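Local coordinates for protein N-acetylgalactosaminyltransferase 7 (Homo sapiens, PDB 6IWR) that belongs to the glycosyltransferases, combining a GT-A family 2 glycosyltransferase domain with a ricin-type beta-trefoil lectin domain, at residues T162-R165 / T166-S169; L220-A223 / R224-G227; C244-A247 / V248-A252; P325-G329 / G330-I334. One frame throughout, in Å; residues are numbered along the deposited sequence.

Contact 1. Residues T162-R165 / T166-S169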
ATOM      1  N   THR A 162      21.288  16.231   2.828  1.00 23.91           N
ATOM      2  CA  THR A 162      20.280  16.838   1.970  1.00 25.90           C
ATOM      3  C   THR A 162      20.083  18.318   2.305  1.00 26.80           C
ATOM      4  O   THR A 162      19.930  19.146   1.403  1.00 30.85           O
ATOM      5  CB  THR A 162      18.960  16.065   2.071  1.00 25.86           C
ATOM      6  OG1 THR A 162      18.654  15.804   3.445  1.00 29.00           O
ATOM      7  CG2 THR A 162      19.066  14.750   1.323  1.00 23.20           C
ATOM      8  N   LEU A 163      20.100  18.679   3.586  1.00 26.97           N
ATOM      9  CA  LEU A 163      19.914  20.077   3.964  1.00 28.19           C
ATOM     10  C   LEU A 163      21.073  20.930   3.469  1.00 31.44           C
ATOM     11  O   LEU A 163      20.866  22.007   2.892  1.00 28.02           O
ATOM     12  CB  LEU A 163      19.777  20.203   5.484  1.00 31.02           C
ATOM     13  CG  LEU A 163      19.737  21.635   6.036  1.00 30.66           C
ATOM     14  CD1 LEU A 163      18.685  22.430   5.276  1.00 26.03           C
ATOM     15  CD2 LEU A 163      19.465  21.677   7.549  1.00 24.97           C
ATOM     16  N   MET A 164      22.305  20.452   3.670  1.00 26.97           N
ATOM     17  CA  MET A 164      23.450  21.286   3.338  1.00 30.83           C
ATOM     18  C   MET A 164      23.695  21.309   1.833  1.00 30.64           C
ATOM     19  O   MET A 164      24.283  22.274   1.318  1.00 27.53           O
ATOM     20  CB  MET A 164      24.691  20.822   4.101  1.00 24.71           C
ATOM     21  CG  MET A 164      24.673  21.098   5.612  1.00 23.84           C
ATOM     22  SD  MET A 164      24.001  22.692   6.174  1.00 33.48           S
ATOM     23  CE  MET A 164      24.946  23.835   5.225  1.00 34.46           C
ATOM     24  N   ARG A 165      23.219  20.295   1.103  1.00 24.83           N
ATOM     25  CA  ARG A 165      23.366  20.342  -0.348  1.00 27.02           C
ATOM     26  C   ARG A 165      22.421  21.369  -0.954  1.00 26.94           C
ATOM     27  O   ARG A 165      22.774  22.037  -1.936  1.00 26.93           O
ATOM     28  CB  ARG A 165      23.150  18.960  -0.965  1.00 27.30           C
ATOM     29  CG  ARG A 165      23.362  18.895  -2.495  1.00 29.86           C
ATOM     30  CD  ARG A 165      23.844  17.495  -2.991  1.00 26.11           C
ATOM     31  NE  ARG A 165      23.052  16.431  -2.383  1.00 30.44           N
ATOM     32  CZ  ARG A 165      23.517  15.474  -1.591  1.00 30.48           C
ATOM     33  NH1 ARG A 165      22.659  14.594  -1.082  1.00 34.79           N
ATOM     34  NH2 ARG A 165      24.814  15.367  -1.318  1.00 26.78           N
ATOM     35  N   THR A 166      21.223  21.531  -0.377  1.00 26.70           N
ATOM     36  CA  THR A 166      20.343  22.609  -0.819  1.00 25.59           C
ATOM     37  C   THR A 166      21.077  23.941  -0.749  1.00 28.72           C
ATOM     38  O   THR A 166      21.179  24.679  -1.739  1.00 28.36           O
ATOM     39  CB  THR A 166      19.100  22.686   0.061  1.00 29.73           C
ATOM     40  OG1 THR A 166      18.541  21.384   0.261  1.00 33.26           O
ATOM     41  CG2 THR A 166      18.063  23.614  -0.567  1.00 25.74           C
ATOM     42  N   VAL A 167      21.600  24.239   0.446  1.00 23.47           N
ATOM     43  CA  VAL A 167      22.318  25.478   0.697  1.00 26.12           C
ATOM     44  C   VAL A 167      23.547  25.581  -0.196  1.00 27.72           C
ATOM     45  O   VAL A 167      23.772  26.606  -0.855  1.00 26.38           O
ATOM     46  CB  VAL A 167      22.683  25.577   2.194  1.00 29.43           C
ATOM     47  CG1 VAL A 167      23.652  26.738   2.438  1.00 28.69           C
ATOM     48  CG2 VAL A 167      21.413  25.761   3.042  1.00 27.82           C
ATOM     49  N   HIS A 168      24.389  24.545  -0.198  1.00 27.40           N
ATOM     50  CA  HIS A 168      25.556  24.574  -1.077  1.00 27.62           C
ATOM     51  C   HIS A 168      25.128  24.884  -2.504  1.00 28.92           C
ATOM     52  O   HIS A 168      25.697  25.760  -3.168  1.00 30.08           O
ATOM     53  CB  HIS A 168      26.321  23.240  -1.024  1.00 23.47           C
ATOM     54  CG  HIS A 168      27.319  23.152   0.093  1.00 25.81           C
ATOM     55  ND1 HIS A 168      28.679  23.269  -0.104  1.00 26.06           N
ATOM     56  CD2 HIS A 168      27.152  22.948   1.422  1.00 27.18           C
ATOM     57  CE1 HIS A 168      29.304  23.147   1.054  1.00 26.64           C
ATOM     58  NE2 HIS A 168      28.402  22.945   1.997  1.00 24.96           N
ATOM     59  N   SER A 169      24.094  24.196  -2.979  1.00 29.54           N
ATOM     60  CA  SER A 169      23.627  24.410  -4.339  1.00 23.56           C
ATOM     61  C   SER A 169      23.233  25.870  -4.560  1.00 25.41           C
ATOM     62  O   SER A 169      23.616  26.472  -5.567  1.00 25.73           O
ATOM     63  CB  SER A 169      22.485  23.433  -4.620  1.00 23.06           C
ATOM     64  OG  SER A 169      21.289  24.066  -5.007  1.00 27.90           O
TER

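Contact 2. Residues L220-A223 / R224-G227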
ATOM      1  N   LEU A 220       4.349  23.654   8.855  1.00 28.06           N
ATOM      2  CA  LEU A 220       4.994  24.114   7.632  1.00 30.80           C
ATOM      3  C   LEU A 220       4.511  25.498   7.208  1.00 33.36           C
ATOM      4  O   LEU A 220       5.315  26.355   6.828  1.00 35.76           O
ATOM      5  CB  LEU A 220       4.726  23.108   6.530  1.00 36.59           C
ATOM      6  CG  LEU A 220       5.403  23.499   5.234  1.00 45.97           C
ATOM      7  CD1 LEU A 220       6.906  23.324   5.387  1.00 45.30           C
ATOM      8  CD2 LEU A 220       4.850  22.650   4.119  1.00 44.40           C
ATOM      9  N   ILE A 221       3.201  25.721   7.225  1.00 33.96           N
ATOM     10  CA  ILE A 221       2.649  26.983   6.742  1.00 33.15           C
ATOM     11  C   ILE A 221       3.084  28.138   7.633  1.00 33.53           C
ATOM     12  O   ILE A 221       3.574  29.168   7.160  1.00 35.10           O
ATOM     13  CB  ILE A 221       1.117  26.902   6.675  1.00 34.43           C
ATOM     14  CG1 ILE A 221       0.691  25.744   5.783  1.00 33.63           C
ATOM     15  CG2 ILE A 221       0.535  28.224   6.220  1.00 28.86           C
ATOM     16  CD1 ILE A 221      -0.759  25.465   5.868  1.00 40.11           C
ATOM     17  N   GLN A 222       2.852  28.019   8.934  1.00 33.27           N
ATOM     18  CA  GLN A 222       3.215  29.131   9.798  1.00 35.05           C
ATOM     19  C   GLN A 222       4.730  29.296   9.893  1.00 33.13           C
ATOM     20  O   GLN A 222       5.217  30.397  10.175  1.00 33.29           O
ATOM     21  CB  GLN A 222       2.577  28.955  11.173  1.00 28.81           C
ATOM     22  CG  GLN A 222       1.032  29.005  11.138  1.00 38.41           C
ATOM     23  CD  GLN A 222       0.420  29.964  10.074  1.00 41.26           C
ATOM     24  OE1 GLN A 222       0.788  31.143   9.951  1.00 33.68           O
ATOM     25  NE2 GLN A 222      -0.545  29.441   9.321  1.00 37.12           N
ATOM     26  N   ALA A 223       5.495  28.230   9.648  1.00 33.05           N
ATOM     27  CA  ALA A 223       6.950  28.379   9.621  1.00 31.73           C
ATOM     28  C   ALA A 223       7.391  29.262   8.456  1.00 30.45           C
ATOM     29  O   ALA A 223       8.320  30.067   8.598  1.00 28.96           O
ATOM     30  CB  ALA A 223       7.629  27.008   9.539  1.00 27.63           C
ATOM     31  N   ARG A 224       6.742  29.117   7.292  1.00 27.56           N
ATOM     32  CA  ARG A 224       7.049  29.993   6.169  1.00 27.89           C
ATOM     33  C   ARG A 224       6.736  31.444   6.507  1.00 25.32           C
ATOM     34  O   ARG A 224       7.457  32.357   6.082  1.00 27.05           O
ATOM     35  CB  ARG A 224       6.290  29.546   4.918  1.00 26.62           C
ATOM     36  CG  ARG A 224       6.815  28.270   4.248  1.00 25.11           C
ATOM     37  CD  ARG A 224       6.279  28.173   2.829  1.00 25.47           C
ATOM     38  NE  ARG A 224       6.377  26.821   2.312  1.00 32.75           N
ATOM     39  CZ  ARG A 224       5.338  26.022   2.104  1.00 37.12           C
ATOM     40  NH1 ARG A 224       4.114  26.462   2.352  1.00 35.54           N
ATOM     41  NH2 ARG A 224       5.524  24.785   1.648  1.00 38.05           N
ATOM     42  N   SER A 225       5.678  31.682   7.291  1.00 26.71           N
ATOM     43  CA  SER A 225       5.338  33.058   7.651  1.00 27.26           C
ATOM     44  C   SER A 225       6.371  33.656   8.605  1.00 29.07           C
ATOM     45  O   SER A 225       6.770  34.820   8.453  1.00 27.26           O
ATOM     46  CB  SER A 225       3.938  33.112   8.257  1.00 30.87           C
ATOM     47  OG  SER A 225       2.925  32.939   7.276  1.00 31.37           O
ATOM     48  N   ILE A 226       6.806  32.882   9.601  1.00 24.64           N
ATOM     49  CA  ILE A 226       7.932  33.298  10.432  1.00 29.31           C
ATOM     50  C   ILE A 226       9.153  33.588   9.567  1.00 30.09           C
ATOM     51  O   ILE A 226       9.868  34.578   9.783  1.00 29.86           O
ATOM     52  CB  ILE A 226       8.244  32.219  11.488  1.00 33.71           C
ATOM     53  CG1 ILE A 226       7.060  32.056  12.457  1.00 27.59           C
ATOM     54  CG2 ILE A 226       9.578  32.531  12.180  1.00 25.91           C
ATOM     55  CD1 ILE A 226       7.062  30.755  13.192  1.00 28.91           C
ATOM     56  N   GLY A 227       9.433  32.708   8.603  1.00 27.09           N
ATOM     57  CA  GLY A 227      10.508  32.967   7.665  1.00 24.17           C
ATOM     58  C   GLY A 227      10.410  34.351   7.058  1.00 32.43           C
ATOM     59  O   GLY A 227      11.364  35.140   7.114  1.00 32.45           O
TER

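Contact 3. Residues C244-A247 / V248-A252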
ATOM      1  N   CYS A 244      16.284  20.371  -1.892  1.00 34.83           N
ATOM      2  CA  CYS A 244      16.264  20.899  -3.250  1.00 28.94           C
ATOM      3  C   CYS A 244      17.679  21.079  -3.793  1.00 28.84           C
ATOM      4  O   CYS A 244      18.644  21.255  -3.039  1.00 29.51           O
ATOM      5  CB  CYS A 244      15.526  22.245  -3.306  1.00 25.53           C
ATOM      6  SG  CYS A 244      13.820  22.090  -2.844  1.00 38.85           S
ATOM      7  N   GLU A 245      17.782  21.049  -5.127  1.00 25.01           N
ATOM      8  CA  GLU A 245      19.020  21.373  -5.842  1.00 24.63           C
ATOM      9  C   GLU A 245      18.661  22.291  -7.002  1.00 25.07           C
ATOM     10  O   GLU A 245      18.009  21.882  -7.971  1.00 28.77           O
ATOM     11  CB  GLU A 245      19.755  20.123  -6.334  1.00 19.65           C
ATOM     12  CG  GLU A 245      20.414  19.344  -5.222  1.00 30.80           C
ATOM     13  CD  GLU A 245      21.108  18.076  -5.714  1.00 39.08           C
ATOM     14  OE1 GLU A 245      22.089  18.186  -6.478  1.00 35.30           O
ATOM     15  OE2 GLU A 245      20.665  16.964  -5.346  1.00 33.33           O
ATOM     16  N   VAL A 246      19.077  23.510  -6.899  1.00 26.02           N
ATOM     17  CA  VAL A 246      18.716  24.545  -7.856  1.00 25.97           C
ATOM     18  C   VAL A 246      19.529  24.376  -9.139  1.00 30.72           C
ATOM     19  O   VAL A 246      20.735  24.093  -9.095  1.00 29.57           O
ATOM     20  CB  VAL A 246      18.975  25.895  -7.173  1.00 25.91           C
ATOM     21  CG1 VAL A 246      20.318  26.450  -7.599  1.00 25.19           C
ATOM     22  CG2 VAL A 246      17.827  26.846  -7.390  1.00 31.07           C
ATOM     23  N   ALA A 247      18.881  24.537 -10.302  1.00 29.07           N
ATOM     24  CA  ALA A 247      19.543  24.411 -11.607  1.00 23.37           C
ATOM     25  C   ALA A 247      20.462  25.607 -11.898  1.00 26.57           C
ATOM     26  O   ALA A 247      20.499  26.585 -11.149  1.00 25.17           O
ATOM     27  CB  ALA A 247      18.507  24.299 -12.709  1.00 19.64           C
ATOM     28  N   VAL A 248      21.197  25.560 -13.033  1.00 21.10           N
ATOM     29  CA  VAL A 248      22.119  26.665 -13.314  1.00 28.90           C
ATOM     30  C   VAL A 248      21.353  27.794 -13.980  1.00 27.88           C
ATOM     31  O   VAL A 248      20.452  27.570 -14.796  1.00 28.31           O
ATOM     32  CB  VAL A 248      23.356  26.239 -14.152  1.00 28.64           C
ATOM     33  CG1 VAL A 248      23.750  24.789 -13.925  1.00 21.99           C
ATOM     34  CG2 VAL A 248      23.237  26.608 -15.629  1.00 22.53           C
ATOM     35  N   ASN A 249      21.727  29.020 -13.616  1.00 27.43           N
ATOM     36  CA  ASN A 249      21.012  30.233 -13.991  1.00 26.97           C
ATOM     37  C   ASN A 249      19.524  30.112 -13.682  1.00 28.86           C
ATOM     38  O   ASN A 249      18.668  30.326 -14.547  1.00 32.25           O
ATOM     39  CB  ASN A 249      21.231  30.583 -15.459  1.00 27.15           C
ATOM     40  CG  ASN A 249      20.686  31.936 -15.795  1.00 28.35           C
ATOM     41  OD1 ASN A 249      20.551  32.781 -14.915  1.00 25.37           O
ATOM     42  ND2 ASN A 249      20.359  32.158 -17.057  1.00 25.75           N
ATOM     43  N   TRP A 250      19.219  29.767 -12.420  1.00 25.66           N
ATOM     44  CA  TRP A 250      17.836  29.724 -11.955  1.00 25.25           C
ATOM     45  C   TRP A 250      17.350  31.075 -11.500  1.00 25.99           C
ATOM     46  O   TRP A 250      16.132  31.294 -11.443  1.00 30.79           O
ATOM     47  CB  TRP A 250      17.650  28.758 -10.780  1.00 23.78           C
ATOM     48  CG  TRP A 250      18.354  29.206  -9.528  1.00 24.39           C
ATOM     49  CD1 TRP A 250      19.707  29.239  -9.325  1.00 26.60           C
ATOM     50  CD2 TRP A 250      17.755  29.679  -8.300  1.00 27.11           C
ATOM     51  NE1 TRP A 250      19.985  29.683  -8.049  1.00 25.03           N
ATOM     52  CE2 TRP A 250      18.815  29.971  -7.403  1.00 22.92           C
ATOM     53  CE3 TRP A 250      16.429  29.867  -7.866  1.00 26.75           C
ATOM     54  CZ2 TRP A 250      18.599  30.452  -6.105  1.00 21.14           C
ATOM     55  CZ3 TRP A 250      16.214  30.353  -6.564  1.00 25.05           C
ATOM     56  CH2 TRP A 250      17.300  30.639  -5.705  1.00 25.71           C
ATOM     57  N   TYR A 251      18.269  31.982 -11.189  1.00 24.11           N
ATOM     58  CA  TYR A 251      17.925  33.180 -10.447  1.00 22.75           C
ATOM     59  C   TYR A 251      17.355  34.270 -11.349  1.00 24.68           C
ATOM     60  O   TYR A 251      16.310  34.858 -11.043  1.00 26.27           O
ATOM     61  CB  TYR A 251      19.148  33.684  -9.688  1.00 22.78           C
ATOM     62  CG  TYR A 251      18.800  34.822  -8.775  1.00 26.67           C
ATOM     63  CD1 TYR A 251      18.362  34.578  -7.484  1.00 22.92           C
ATOM     64  CD2 TYR A 251      18.862  36.157  -9.219  1.00 26.53           C
ATOM     65  CE1 TYR A 251      18.007  35.625  -6.639  1.00 26.74           C
ATOM     66  CE2 TYR A 251      18.508  37.208  -8.385  1.00 23.87           C
ATOM     67  CZ  TYR A 251      18.077  36.930  -7.095  1.00 24.19           C
ATOM     68  OH  TYR A 251      17.725  37.945  -6.244  1.00 24.78           O
ATOM     69  N   ALA A 252      18.029  34.580 -12.448  1.00 23.98           N
ATOM     70  CA  ALA A 252      17.585  35.696 -13.286  1.00 23.74           C
ATOM     71  C   ALA A 252      16.208  35.441 -13.891  1.00 24.27           C
ATOM     72  O   ALA A 252      15.314  36.286 -13.735  1.00 28.68           O
ATOM     73  CB  ALA A 252      18.641  35.980 -14.361  1.00 21.65           C
TER

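Contact 4. Residues P325-G329 / G330-I334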
ATOM      1  N   PRO A 325      -2.778  28.920 -12.828  1.00 25.34           N
ATOM      2  CA  PRO A 325      -3.802  29.314 -11.850  1.00 27.72           C
ATOM      3  C   PRO A 325      -3.360  29.098 -10.407  1.00 26.70           C
ATOM      4  O   PRO A 325      -3.871  29.784  -9.509  1.00 25.33           O
ATOM      5  CB  PRO A 325      -5.010  28.431 -12.208  1.00 28.74           C
ATOM      6  CG  PRO A 325      -4.703  27.848 -13.567  1.00 25.90           C
ATOM      7  CD  PRO A 325      -3.188  27.745 -13.611  1.00 28.78           C
ATOM      8  N   ALA A 326      -2.418  28.181 -10.165  1.00 24.26           N
ATOM      9  CA  ALA A 326      -1.966  27.857  -8.819  1.00 25.15           C
ATOM     10  C   ALA A 326      -0.519  27.362  -8.864  1.00 30.63           C
ATOM     11  O   ALA A 326       0.018  27.042  -9.930  1.00 27.52           O
ATOM     12  CB  ALA A 326      -2.869  26.794  -8.184  1.00 23.71           C
ATOM     13  N   MET A 327       0.103  27.273  -7.684  1.00 25.67           N
ATOM     14  CA  MET A 327       1.443  26.729  -7.514  1.00 29.44           C
ATOM     15  C   MET A 327       1.376  25.466  -6.658  1.00 29.32           C
ATOM     16  O   MET A 327       0.435  25.271  -5.883  1.00 28.73           O
ATOM     17  CB  MET A 327       2.364  27.767  -6.855  1.00 24.03           C
ATOM     18  CG  MET A 327       1.801  28.189  -5.499  1.00 28.10           C
ATOM     19  SD  MET A 327       2.974  28.917  -4.337  1.00 28.24           S
ATOM     20  CE  MET A 327       3.040  30.572  -5.002  1.00 20.18           C
ATOM     21  N   ALA A 328       2.374  24.591  -6.797  1.00 31.89           N
ATOM     22  CA  ALA A 328       2.419  23.424  -5.922  1.00 29.14           C
ATOM     23  C   ALA A 328       2.536  23.850  -4.467  1.00 29.29           C
ATOM     24  O   ALA A 328       1.879  23.277  -3.595  1.00 28.62           O
ATOM     25  CB  ALA A 328       3.574  22.499  -6.305  1.00 25.21           C
ATOM     26  N   GLY A 329       3.355  24.867  -4.184  1.00 32.45           N
ATOM     27  CA  GLY A 329       3.364  25.489  -2.871  1.00 30.97           C
ATOM     28  C   GLY A 329       4.700  25.620  -2.164  1.00 32.16           C
ATOM     29  O   GLY A 329       4.917  26.582  -1.421  1.00 31.26           O
ATOM     30  N   GLY A 330       5.596  24.658  -2.350  1.00 34.35           N
ATOM     31  CA  GLY A 330       6.849  24.677  -1.620  1.00 31.64           C
ATOM     32  C   GLY A 330       7.848  25.717  -2.094  1.00 32.97           C
ATOM     33  O   GLY A 330       8.520  26.348  -1.273  1.00 34.41           O
ATOM     34  N   LEU A 331       7.957  25.899  -3.411  1.00 27.59           N
ATOM     35  CA  LEU A 331       8.998  26.700  -4.041  1.00 26.29           C
ATOM     36  C   LEU A 331       8.335  27.839  -4.802  1.00 27.76           C
ATOM     37  O   LEU A 331       7.564  27.599  -5.736  1.00 26.49           O
ATOM     38  CB  LEU A 331       9.865  25.862  -5.000  1.00 22.60           C
ATOM     39  CG  LEU A 331      10.279  24.424  -4.643  1.00 38.09           C
ATOM     40  CD1 LEU A 331      11.233  23.814  -5.710  1.00 32.51           C
ATOM     41  CD2 LEU A 331      10.852  24.272  -3.242  1.00 27.21           C
ATOM     42  N   PHE A 332       8.634  29.067  -4.414  1.00 23.28           N
ATOM     43  CA  PHE A 332       8.136  30.217  -5.163  1.00 25.03           C
ATOM     44  C   PHE A 332       8.969  31.443  -4.783  1.00 25.38           C
ATOM     45  O   PHE A 332       9.821  31.394  -3.888  1.00 25.53           O
ATOM     46  CB  PHE A 332       6.630  30.438  -4.930  1.00 23.40           C
ATOM     47  CG  PHE A 332       6.263  30.784  -3.509  1.00 22.75           C
ATOM     48  CD1 PHE A 332       6.159  29.792  -2.543  1.00 24.52           C
ATOM     49  CD2 PHE A 332       5.989  32.092  -3.148  1.00 23.60           C
ATOM     50  CE1 PHE A 332       5.812  30.078  -1.248  1.00 20.03           C
ATOM     51  CE2 PHE A 332       5.636  32.393  -1.831  1.00 26.70           C
ATOM     52  CZ  PHE A 332       5.551  31.365  -0.882  1.00 21.61           C
ATOM     53  N   ALA A 333       8.701  32.547  -5.473  1.00 26.53           N
ATOM     54  CA  ALA A 333       9.314  33.841  -5.193  1.00 24.63           C
ATOM     55  C   ALA A 333       8.234  34.916  -5.238  1.00 27.89           C
ATOM     56  O   ALA A 333       7.415  34.932  -6.164  1.00 31.87           O
ATOM     57  CB  ALA A 333      10.429  34.134  -6.211  1.00 21.83           C
ATOM     58  N   ILE A 334       8.199  35.784  -4.217  1.00 33.70           N
ATOM     59  CA  ILE A 334       7.386  37.000  -4.216  1.00 30.11           C
ATOM     60  C   ILE A 334       8.241  38.133  -3.708  1.00 27.40           C
ATOM     61  O   ILE A 334       9.133  37.940  -2.877  1.00 27.20           O
ATOM     62  CB  ILE A 334       6.123  36.976  -3.322  1.00 29.84           C
ATOM     63  CG1 ILE A 334       6.173  35.935  -2.239  1.00 30.79           C
ATOM     64  CG2 ILE A 334       4.801  36.943  -4.108  1.00 29.15           C
ATOM     65  CD1 ILE A 334       4.735  35.861  -1.672  1.00 45.56           C
TER
HETATM   66  O   HOH W   1       5.377  25.944  -6.088  1.00 36.98           O

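Contact 1. Residues T162-R165 / T166-S169
Thr162 O accepts two hydrogen bonds from the single residue Thr166, one from its backbone N at 3.2 Å and one from its side-chain OG1 at 2.9 Å. The two donors come from opposite faces of the carbonyl plane, so neither takes the other's place. Thr166 OG1 stands anti to its own carbonyl carbon (chi1 -46°), which turns the hydroxyl back along the helix to the carbonyl one turn earlier. The following i to i+4 bonds are His168 N to Met164 O and Ser169 N to Arg165 O, each 2.7 Å long, whereas Val167 N to Leu163 O is weak at 3.4 Å.

His168 turns the edge of its imidazole toward Met164 O, which lies near the ring plane. Both ring nitrogens are engaged outside the helix, ND1 by Asp126 and NE2 by the hydroxyl of Tyr201, and together these partners fix the rotation of the ring. On an adjoining side Met164 and Val167 run alongside each other, with Met164 CE 4.2 Å from Val167 CB. The Met164 chain is bent at both chi2 and chi3, which keeps this methyl close to the helix surface. The Arg165 guanidinium leaves the helix to meet the segment that packs beside it, NH1 bonding to Ser120 OG and NH2 to Ser124 O.

Leu163 and Val167 also reach Phe155 and Ile153 of strand 149-155. Helix 160-173 is the crossover helix of the beta-alpha-beta unit formed with strands 149-155 and 179-186, the Rossmann-like element found in GT-A domains.

Contact 2. Residues L220-A223 / R224-G227
Gly227 N donates to Ala223 O at 2.9 Å, and Ile226 N donates to Gln222 O at 3.0 Å with a nearly straight N-H...O angle of 172°. Arg224 N to Leu220 O and Ser225 N to Ile221 O complete a run of four i to i+4 bonds along this part of the helix.

The side-chain meeting that sets this turn apart is between Leu220 and Arg224. Leu220 CG sits 3.8 Å above the plane of the Arg224 guanidinium, over one face but displaced toward the rim, so the branched end of the leucine lies against the flat group beside NH2 and CZ. Arg224 reaches it because its CG is anti to the carbonyl carbon (chi1 -73°), directing the chain back toward the start of the helix, and because the chain then runs extended from CG to NE. NH1 is held by a salt bridge to Glu355 at the head of helix 355-365; the leucine thus lies over a face while the acid binds through an N-H.

Well round the helix from this pair, Gln222 folds at chi2 and brings OE1 to 4.1 Å from Ser225 CB, while its NE2 bonds to Leu349 O. Farther along, Arg224 O receives the hydroxyl of Tyr239 from the neighbouring strand.

Such i to i+4 pairing is that of an ordinary alpha-helix, here helix 219-230, which precedes strand 236-240 of the central GT-A sheet.

Contact 3. Residues C244-A247 / V248-A252
Val246 lays its CG2 methyl over one face of the Trp250 indole, above the five-membered ring, in a contact of the CH-pi kind. The two side chains cross at about a right angle. The modelled separation is shorter than carbons allow, so the closeness of this contact is doubtful and only the general face-on placement should be read from it.

Ala247 O also lies beside the ring, approaching it obliquely and standing 3.6 Å from Trp250 CB. Trp250 has its CG between its backbone N and carbonyl carbon (chi1 67°), a rotamer that swings the indole back over the valine. The opposite face meets Tyr251 CB, 4.3 Å above the plane and toward the rim.

Several outer partners hold this pair in position. Trp250 NE1 bonds to Thr174 OG1, fixing the indole at its nitrogen, and Trp250 O accepts from Ser376 OG; the ring also rests on Ile238 of strand 236-240. Asn249 has a positive phi of 50°, and this conformation helps the chain turn back so that the tryptophan faces the strand it has just left. Backbone hydrogen bonds of Glu245 with Gly379 and of Ala247 with Arg377 tie that strand to 376-382, while Glu245 OE1 forms a salt bridge with Arg127.

The whole is a strand-turn-helix connection of the GT-A domain, leading from strand 244-246 into helix 251-260, just after the DXH motif, which binds the metal in relatives.

Contact 4. Residues P325-G329 / G330-I334
Met327 and Phe332 form the close-packed part of this turn, a Met-aromatic contact in which the sulfur SD lies 4.2 Å from the centroid of the Phe332 ring. The approach is oblique, 32° off the ring normal, with Met327 CE continuing past the sulfur to 3.6 Å from Phe332 CB. Each residue places CG between its backbone N and carbonyl carbon (chi1 58° for Met327 and 64° for Phe332), and the two chains converge across the mouth of the loop. Gly329 O comes to the ring differently, at its edge and near its plane, 3.6 Å from Phe332 CE1. Around this core Phe332 stacks on Tyr239, and both Met327 and Phe332 touch Cys265 of strand 264-274.

The tip of the loop is looser. Ala328 is exposed, Gly330 partly so, and no direct hydrogen bond joins the two arms. A water spans them instead, accepting from Gly329 N at 3.0 Å and donating to Leu331 O at 2.8 Å. Gly329 adopts a phi of 128°, where a beta carbon would press on the preceding carbonyl oxygen, so glycine suits this bend.

Between the two arms themselves the chemistry is thus dispersion and sulfur-aromatic contact plus one bridging water, while bonds to neighbours, such as Met327 O to Asn356 and Phe332 to Tyr239, hold the arms from outside.

Overall arrangement
All four contacts belong to the GT-A domain, and they touch as a chain around its sheet. Contact 1 docks on contact 3 through two side-chain hydroxyls: Ser169 OG meets Val246 N at 3.0 Å and Thr166 OG1 meets Cys244 N at 3.3 Å, fastening the crossover helix to a strand. Contact 3 in turn packs on contact 4, with Cys244 SG 3.7 Å from Leu331 CD2. Contact 4 reaches contact 2, where Arg224 CZ lies 3.6 Å from Gly329 O. Contacts 2 and 4 both lie near the bound manganese, with the Leu220 side chain and Gly330 each about 7 Å from it; the Thr166 side chain stands about 11 Å away.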